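Local coordinates for protein M32 carboxypeptidase (Pyrococcus furiosus, PDB 1KA2) that removes amino acids one after another from the C-terminus of peptides, as a homodimeric, cobalt-dependent metallocarboxypeptidase of broad specificity, at residues 488-491 and 492-496; 176-179 and 180-184; 7-10 and 11-15. All blocks are in the same frame, centred on the assembly; numbering follows the deposited sequence.

Interaction 1. Residues 488-491 and 492-496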
loop_
_atom_site.group_PDB
_atom_site.type_symbol
_atom_site.label_atom_id
_atom_site.label_comp_id
_atom_site.label_asym_id
_atom_site.label_seq_id
_atom_site.Cartn_x
_atom_site.Cartn_y
_atom_site.Cartn_z
ATOM N N GLU A 488 -32.937 9.579 -24.357
ATOM C CA GLU A 488 -33.036 9.711 -25.815
ATOM C C GLU A 488 -31.714 9.662 -26.580
ATOM O O GLU A 488 -31.653 9.082 -27.668
ATOM C CB GLU A 488 -33.778 11.001 -26.182
ATOM C CG GLU A 488 -35.282 10.964 -25.937
ATOM C CD GLU A 488 -35.967 9.861 -26.722
ATOM O OE1 GLU A 488 -35.569 9.631 -27.887
ATOM O OE2 GLU A 488 -36.904 9.234 -26.178
ATOM N N TYR A 489 -30.665 10.267 -26.021
ATOM C CA TYR A 489 -29.359 10.280 -26.681
ATOM C C TYR A 489 -28.772 8.897 -26.880
ATOM O O TYR A 489 -28.218 8.593 -27.941
ATOM C CB TYR A 489 -28.364 11.135 -25.902
ATOM C CG TYR A 489 -28.631 12.612 -26.009
ATOM C CD1 TYR A 489 -29.383 13.275 -25.044
ATOM C CD2 TYR A 489 -28.146 13.349 -27.087
ATOM C CE1 TYR A 489 -29.639 14.635 -25.148
ATOM C CE2 TYR A 489 -28.404 14.709 -27.202
ATOM C CZ TYR A 489 -29.147 15.342 -26.228
ATOM O OH TYR A 489 -29.388 16.687 -26.323
ATOM N N PHE A 490 -28.883 8.059 -25.857
ATOM C CA PHE A 490 -28.361 6.702 -25.947
ATOM C C PHE A 490 -29.039 5.958 -27.096
ATOM O O PHE A 490 -28.404 5.177 -27.802
ATOM C CB PHE A 490 -28.597 5.946 -24.632
ATOM C CG PHE A 490 -27.991 4.567 -24.608
ATOM C CD1 PHE A 490 -26.608 4.399 -24.535
ATOM C CD2 PHE A 490 -28.801 3.436 -24.682
ATOM C CE1 PHE A 490 -26.040 3.121 -24.533
ATOM C CE2 PHE A 490 -28.247 2.156 -24.685
ATOM C CZ PHE A 490 -26.860 1.998 -24.609
ATOM N N VAL A 491 -30.333 6.202 -27.282
ATOM C CA VAL A 491 -31.081 5.547 -28.355
ATOM C C VAL A 491 -30.585 5.975 -29.741
ATOM O O VAL A 491 -30.425 5.142 -30.637
ATOM C CB VAL A 491 -32.594 5.845 -28.239
ATOM C CG1 VAL A 491 -33.344 5.158 -29.376
ATOM C CG2 VAL A 491 -33.120 5.355 -26.890
ATOM N N ARG A 492 -30.335 7.270 -29.919
ATOM C CA ARG A 492 -29.843 7.760 -31.199
ATOM C C ARG A 492 -28.452 7.198 -31.428
ATOM O O ARG A 492 -28.163 6.666 -32.501
ATOM C CB ARG A 492 -29.773 9.283 -31.221
ATOM C CG ARG A 492 -29.465 9.834 -32.608
ATOM C CD ARG A 492 -28.949 11.265 -32.561
ATOM N NE ARG A 492 -29.683 12.087 -31.602
ATOM C CZ ARG A 492 -29.556 13.405 -31.495
ATOM N NH1 ARG A 492 -28.721 14.059 -32.298
ATOM N NH2 ARG A 492 -30.260 14.068 -30.580
ATOM N N TRP A 493 -27.586 7.322 -30.421
ATOM C CA TRP A 493 -26.225 6.797 -30.533
ATOM C C TRP A 493 -26.294 5.370 -31.094
ATOM O O TRP A 493 -25.673 5.058 -32.108
ATOM C CB TRP A 493 -25.523 6.792 -29.158
ATOM C CG TRP A 493 -24.108 6.206 -29.191
ATOM C CD1 TRP A 493 -23.024 6.720 -29.847
ATOM C CD2 TRP A 493 -23.663 4.977 -28.588
ATOM N NE1 TRP A 493 -21.938 5.889 -29.699
ATOM C CE2 TRP A 493 -22.299 4.813 -28.931
ATOM C CE3 TRP A 493 -24.284 3.999 -27.794
ATOM C CZ2 TRP A 493 -21.545 3.712 -28.509
ATOM C CZ3 TRP A 493 -23.537 2.905 -27.375
ATOM C CH2 TRP A 493 -22.180 2.772 -27.735
ATOM N N VAL A 494 -27.074 4.515 -30.443
ATOM C CA VAL A 494 -27.223 3.131 -30.878
ATOM C C VAL A 494 -27.765 3.019 -32.303
ATOM O O VAL A 494 -27.248 2.243 -33.106
ATOM C CB VAL A 494 -28.160 2.356 -29.921
ATOM C CG1 VAL A 494 -28.444 0.958 -30.462
ATOM C CG2 VAL A 494 -27.520 2.264 -28.555
ATOM N N LYS A 495 -28.814 3.785 -32.603
ATOM C CA LYS A 495 -29.428 3.778 -33.936
ATOM C C LYS A 495 -28.412 4.150 -35.006
ATOM O O LYS A 495 -28.248 3.453 -36.010
ATOM C CB LYS A 495 -30.610 4.767 -33.980
ATOM C CG LYS A 495 -30.973 5.314 -35.375
ATOM C CD LYS A 495 -30.089 6.509 -35.775
ATOM C CE LYS A 495 -30.496 7.152 -37.108
ATOM N NZ LYS A 495 -30.203 6.330 -38.326
ATOM N N GLU A 496 -27.736 5.265 -34.765
ATOM C CA GLU A 496 -26.729 5.816 -35.661
ATOM C C GLU A 496 -25.502 4.914 -35.774
ATOM O O GLU A 496 -24.694 5.061 -36.692
ATOM C CB GLU A 496 -26.336 7.194 -35.130
ATOM C CG GLU A 496 -25.278 7.951 -35.905
ATOM C CD GLU A 496 -24.934 9.268 -35.223
ATOM O OE1 GLU A 496 -25.866 10.062 -34.957
ATOM O OE2 GLU A 496 -23.739 9.506 -34.948
#
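F490 and V494, one helical turn apart, meet through a CH-pi contact. The CG2 methyl of V494 sits over one face of the phenyl ring, 4.1 Å from the F490 ring centroid and only 17° off the ring normal, shifted toward the rim on the CE2 and CZ side. The other margin of the same ring reaches W493: F490 CE1 lies 3.8 Å from W493 CZ3, and the two aromatic planes, 37° apart, make an oblique pair. F490 and W493 are three residues apart on one flank; with CG of F490 anti to the backbone N (chi1 -176°) the phenyl ring reaches the indole margin. With an alanine in place of F490, V494 CG2 would probably lose the face it rests on, and the CE3 and CZ3 margin of the indole its contact with the phenyl ring.

These residues make up most of helix 488-498, the last helix of the M32 fold, and the apolar flank is its inward one: F490 packs on L183 of helix 169-192 and on L428 and A431 of helix 421-440. W493 touches N307 and I308 of helix 295-309, the helix that also supplies the metal ligand E299.

On the more exposed flank Y489 and R492 run side by side, pointing the same way. R492 NH2 approaches Y489 CE2 to 3.9 Å; the guanidinium and phenol planes are close to parallel but the approach is oblique, and the arginine also makes a cation-pi contact with Y435.

Backbone bonds tie the turn together. W493 N gives a nearly straight bond to Y489 O at 2.9 Å, V494 N binds F490 O, and K495 N binds V491 O. R492 N closes the first turn on E488 O, while the E488 carboxylate is paired with K182 of helix 169-192.

Interaction 2. Residues 176-179 and 180-184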
loop_
_atom_site.group_PDB
_atom_site.type_symbol
_atom_site.label_atom_id
_atom_site.label_comp_id
_atom_site.label_asym_id
_atom_site.label_seq_id
_atom_site.Cartn_x
_atom_site.Cartn_y
_atom_site.Cartn_z
ATOM N N PHE A 176 -36.000 4.356 -17.859
ATOM C CA PHE A 176 -36.285 3.011 -18.326
ATOM C C PHE A 176 -37.541 2.912 -19.196
ATOM O O PHE A 176 -37.695 1.951 -19.952
ATOM C CB PHE A 176 -36.365 2.049 -17.135
ATOM C CG PHE A 176 -35.023 1.541 -16.687
ATOM C CD1 PHE A 176 -34.594 1.721 -15.375
ATOM C CD2 PHE A 176 -34.186 0.879 -17.585
ATOM C CE1 PHE A 176 -33.346 1.244 -14.955
ATOM C CE2 PHE A 176 -32.936 0.399 -17.177
ATOM C CZ PHE A 176 -32.518 0.584 -15.857
ATOM N N GLU A 177 -38.435 3.894 -19.088
ATOM C CA GLU A 177 -39.645 3.903 -19.909
ATOM C C GLU A 177 -39.220 4.246 -21.332
ATOM O O GLU A 177 -39.614 3.582 -22.289
ATOM C CB GLU A 177 -40.644 4.946 -19.388
ATOM C CG GLU A 177 -41.195 4.614 -18.010
ATOM C CD GLU A 177 -42.211 5.626 -17.514
ATOM O OE1 GLU A 177 -41.886 6.831 -17.482
ATOM O OE2 GLU A 177 -43.330 5.214 -17.143
ATOM N N VAL A 178 -38.402 5.288 -21.453
ATOM C CA VAL A 178 -37.890 5.734 -22.740
ATOM C C VAL A 178 -37.085 4.624 -23.407
ATOM O O VAL A 178 -37.061 4.513 -24.634
ATOM C CB VAL A 178 -36.990 6.974 -22.565
ATOM C CG1 VAL A 178 -36.207 7.246 -23.844
ATOM C CG2 VAL A 178 -37.839 8.173 -22.191
ATOM N N LEU A 179 -36.420 3.804 -22.598
ATOM C CA LEU A 179 -35.622 2.701 -23.124
ATOM C C LEU A 179 -36.505 1.544 -23.575
ATOM O O LEU A 179 -36.333 1.022 -24.674
ATOM C CB LEU A 179 -34.620 2.219 -22.067
ATOM C CG LEU A 179 -33.170 2.727 -22.163
ATOM C CD1 LEU A 179 -33.105 4.074 -22.856
ATOM C CD2 LEU A 179 -32.568 2.808 -20.766
ATOM N N GLU A 180 -37.457 1.152 -22.735
ATOM C CA GLU A 180 -38.348 0.052 -23.081
ATOM C C GLU A 180 -39.202 0.269 -24.333
ATOM O O GLU A 180 -39.574 -0.697 -25.000
ATOM C CB GLU A 180 -39.259 -0.292 -21.900
ATOM C CG GLU A 180 -38.676 -1.352 -20.995
ATOM C CD GLU A 180 -39.704 -1.975 -20.072
ATOM O OE1 GLU A 180 -40.101 -1.319 -19.082
ATOM O OE2 GLU A 180 -40.118 -3.126 -20.347
ATOM N N LYS A 181 -39.507 1.519 -24.666
ATOM C CA LYS A 181 -40.328 1.792 -25.848
ATOM C C LYS A 181 -39.507 2.205 -27.073
ATOM O O LYS A 181 -39.951 2.049 -28.213
ATOM C CB LYS A 181 -41.354 2.885 -25.532
ATOM C CG LYS A 181 -42.120 2.676 -24.217
ATOM C CD LYS A 181 -43.052 1.461 -24.241
ATOM C CE LYS A 181 -44.328 1.735 -25.029
ATOM N NZ LYS A 181 -45.298 0.605 -24.921
ATOM N N LYS A 182 -38.301 2.713 -26.844
ATOM C CA LYS A 182 -37.469 3.156 -27.949
ATOM C C LYS A 182 -36.200 2.347 -28.184
ATOM O O LYS A 182 -35.780 2.171 -29.328
ATOM C CB LYS A 182 -37.141 4.636 -27.747
ATOM C CG LYS A 182 -38.409 5.451 -27.543
ATOM C CD LYS A 182 -38.172 6.945 -27.442
ATOM C CE LYS A 182 -39.509 7.671 -27.326
ATOM N NZ LYS A 182 -39.340 9.132 -27.149
ATOM N N LEU A 183 -35.597 1.841 -27.114
ATOM C CA LEU A 183 -34.371 1.058 -27.243
ATOM C C LEU A 183 -34.680 -0.405 -27.520
ATOM O O LEU A 183 -34.001 -1.052 -28.303
ATOM C CB LEU A 183 -33.536 1.167 -25.963
ATOM C CG LEU A 183 -32.010 1.072 -26.060
ATOM C CD1 LEU A 183 -31.456 0.911 -24.654
ATOM C CD2 LEU A 183 -31.585 -0.093 -26.924
ATOM N N LYS A 184 -35.715 -0.925 -26.874
ATOM C CA LYS A 184 -36.101 -2.327 -27.048
ATOM C C LYS A 184 -36.323 -2.694 -28.519
ATOM O O LYS A 184 -35.734 -3.654 -29.026
ATOM C CB LYS A 184 -37.377 -2.631 -26.245
ATOM C CG LYS A 184 -37.421 -4.029 -25.630
ATOM C CD LYS A 184 -37.181 -5.120 -26.666
ATOM C CE LYS A 184 -37.181 -6.509 -26.035
ATOM N NZ LYS A 184 -36.776 -7.561 -27.009
#
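L179 O is gripped by two sound backbone donors, L183 N at 2.7 Å and K184 N at 3.0 Å, with K182 N adding a weak third bond. The K184 bond arrives nearly in line with the carbonyl, whereas the donor of L183 is tilted 23° from the carbonyl plane. One carbonyl thus serves an i to i+4 and an i to i+5 bond together, a local widening of helix 169-192 in the manner of a pi-type turn. The preceding turn is more regular: E180 N binds F176 O at 2.9 Å and K181 N binds E177 O, while the bond from K182 N to V178 O is weak.

Beside this shared carbonyl the two leucines lie next to each other and point the same way. L183 CD1 comes to 3.5 Å from L179 CG and also reaches L179 CD1. The L179 side chain has unusual torsions, chi1 -99° and chi2 27°, which present CG itself, rather than a methyl alone, to its neighbour. This apolar flank continues inward, L179 meeting L428 of helix 421-440 and L183 meeting V357.

Along another flank the extended K182 chain crosses V178 obliquely, its CD 4.1 Å from V178 CG1. K182 CB lies 3.1 Å from V178 O, and the ammonium goes on to E488 of helix 488-498. Two further charged ends find partners beyond this turn: E180 with R393, and K184 with D188 farther along the same helix.

The chemistry is therefore divided: a doubly bonded carbonyl and a leucine pair hold the helix within itself, while the side chains of E180, K182 and K184 go to salt bridges with residues outside 176-184, two of which, to R393 and E488, link this helix to other parts of the fold.

Interaction 3. Residues 7-10 and 11-15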
loop_
_atom_site.group_PDB
_atom_site.type_symbol
_atom_site.label_atom_id
_atom_site.label_comp_id
_atom_site.label_asym_id
_atom_site.label_seq_id
_atom_site.Cartn_x
_atom_site.Cartn_y
_atom_site.Cartn_z
ATOM N N ASN A 7 -13.154 31.785 4.365
ATOM C CA ASN A 7 -13.847 31.763 5.644
ATOM C C ASN A 7 -13.120 30.988 6.739
ATOM O O ASN A 7 -12.647 29.870 6.528
ATOM C CB ASN A 7 -15.247 31.189 5.486
ATOM C CG ASN A 7 -16.000 31.172 6.793
ATOM O OD1 ASN A 7 -16.372 32.222 7.314
ATOM N ND2 ASN A 7 -16.211 29.984 7.346
ATOM N N GLU A 8 -13.062 31.595 7.918
ATOM C CA GLU A 8 -12.403 31.017 9.079
ATOM C C GLU A 8 -13.054 29.720 9.560
ATOM O O GLU A 8 -12.355 28.775 9.918
ATOM C CB GLU A 8 -12.391 32.042 10.210
ATOM C CG GLU A 8 -11.714 31.578 11.480
ATOM C CD GLU A 8 -10.321 31.055 11.236
ATOM O OE1 GLU A 8 -9.635 31.582 10.333
ATOM O OE2 GLU A 8 -9.909 30.124 11.958
ATOM N N THR A 9 -14.385 29.675 9.581
ATOM C CA THR A 9 -15.087 28.472 10.022
ATOM C C THR A 9 -14.792 27.346 9.040
ATOM O O THR A 9 -14.626 26.195 9.433
ATOM C CB THR A 9 -16.625 28.694 10.108
ATOM O OG1 THR A 9 -16.920 29.525 11.237
ATOM C CG2 THR A 9 -17.357 27.370 10.260
ATOM N N ILE A 10 -14.722 27.700 7.760
ATOM C CA ILE A 10 -14.429 26.742 6.700
ATOM C C ILE A 10 -13.000 26.192 6.867
ATOM O O ILE A 10 -12.773 25.000 6.692
ATOM C CB ILE A 10 -14.576 27.405 5.313
ATOM C CG1 ILE A 10 -16.023 27.868 5.097
ATOM C CG2 ILE A 10 -14.164 26.435 4.219
ATOM C CD1 ILE A 10 -17.036 26.759 4.918
ATOM N N LYS A 11 -12.047 27.052 7.220
ATOM C CA LYS A 11 -10.666 26.604 7.405
ATOM C C LYS A 11 -10.529 25.665 8.595
ATOM O O LYS A 11 -9.767 24.703 8.538
ATOM C CB LYS A 11 -9.715 27.779 7.640
ATOM C CG LYS A 11 -9.496 28.735 6.483
ATOM C CD LYS A 11 -8.487 29.798 6.935
ATOM C CE LYS A 11 -8.488 31.027 6.057
ATOM N NZ LYS A 11 -7.608 32.085 6.638
ATOM N N GLN A 12 -11.239 25.958 9.684
ATOM C CA GLN A 12 -11.165 25.114 10.871
ATOM C C GLN A 12 -11.664 23.728 10.497
ATOM O O GLN A 12 -11.156 22.722 10.970
ATOM C CB GLN A 12 -12.040 25.660 12.004
ATOM C CG GLN A 12 -11.820 27.121 12.373
ATOM C CD GLN A 12 -12.566 27.506 13.641
ATOM O OE1 GLN A 12 -12.120 27.201 14.750
ATOM N NE2 GLN A 12 -13.716 28.154 13.484
ATOM N N ILE A 13 -12.674 23.691 9.640
ATOM C CA ILE A 13 -13.247 22.437 9.193
ATOM C C ILE A 13 -12.244 21.660 8.353
ATOM O O ILE A 13 -11.992 20.481 8.617
ATOM C CB ILE A 13 -14.531 22.684 8.369
ATOM C CG1 ILE A 13 -15.649 23.165 9.297
ATOM C CG2 ILE A 13 -14.935 21.415 7.625
ATOM C CD1 ILE A 13 -16.929 23.559 8.573
ATOM N N LEU A 14 -11.663 22.322 7.356
ATOM C CA LEU A 14 -10.693 21.677 6.479
ATOM C C LEU A 14 -9.487 21.125 7.232
ATOM O O LEU A 14 -8.937 20.093 6.847
ATOM C CB LEU A 14 -10.231 22.644 5.380
ATOM C CG LEU A 14 -11.317 23.103 4.400
ATOM C CD1 LEU A 14 -10.695 23.957 3.296
ATOM C CD2 LEU A 14 -12.033 21.889 3.804
ATOM N N ALA A 15 -9.080 21.805 8.302
ATOM C CA ALA A 15 -7.951 21.353 9.113
ATOM C C ALA A 15 -8.314 20.038 9.812
ATOM O O ALA A 15 -7.509 19.118 9.862
ATOM C CB ALA A 15 -7.585 22.411 10.148
#
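E8 and Q12 touch one turn apart at the start of helix 8-36. E8 OE2 lies 3.6 Å from Q12 CG, the two side chains crossing at about a right angle with carboxylate and amide planes 39° apart. The same Q12 CG packs at 3.0 Å on the E8 carbonyl oxygen, so the glutamine chain follows the backbone of the first turn before its amide passes T9. The other carboxylate oxygen faces K11: E8 OE1 is 4.2 Å from K11 NZ, too far for a salt bridge, though the two charges probably attract. E8 CG is anti to the backbone N (chi1 -179°), and a bend at chi2 (53°) turns the carboxylate back over these two residues.

On the inward flank contacts are apolar and looser. T9 CG2 approaches I13 CD1 to 4.2 Å, and I10 CG2 stands 4.4 Å from L14 CD1. I13 CG1 also lies close to T9 O, and L14 CG close to I10 O, so both branched chains rest partly on the carbonyls of the preceding turn.

The backbone sets these positions. N7 occupies the N-cap position, and its carbonyl accepts the bond from K11 N that starts the helical series. Q12 N then binds E8 O at 3.0 Å, I13 N binds T9 O, and L14 N binds I10 O at 3.0 Å. In turn the N7 backbone N is hydrogen-bonded to E83 OE2, which ties the cap to helix 81-99.

The helix start lies far from the metal site, between two other helices of the N-terminal part. I10 and L14 pack on I86 and I13 on L90 of helix 81-99, whereas T9 meets K72 and A73, and Q12 and I13 meet L69, of helix 64-74.

Interactions 1 and 2 are neighbours, their centres about 11 Å apart: helices 488-498 and 169-192 lie against each other, joined by the E488–K182 salt bridge and by F490 on L183. Both set buried apolar flanks against helix 421-440, but interaction 1 is aromatic and comes nearest the metal ligands, whereas interaction 2 relies on leucines and on charged ends bridged outward. Interaction 3 is separate, with nearest atoms about 35 Å from either, and packs on helices 64-74 and 81-99. All three mix buried and exposed residues; the third begins a helix, uses aliphatic and polar side chains without aromatic rings, and its E8 and K11 charges stay apart, whereas charged ends in the first two are salt-bridged beyond their own segments.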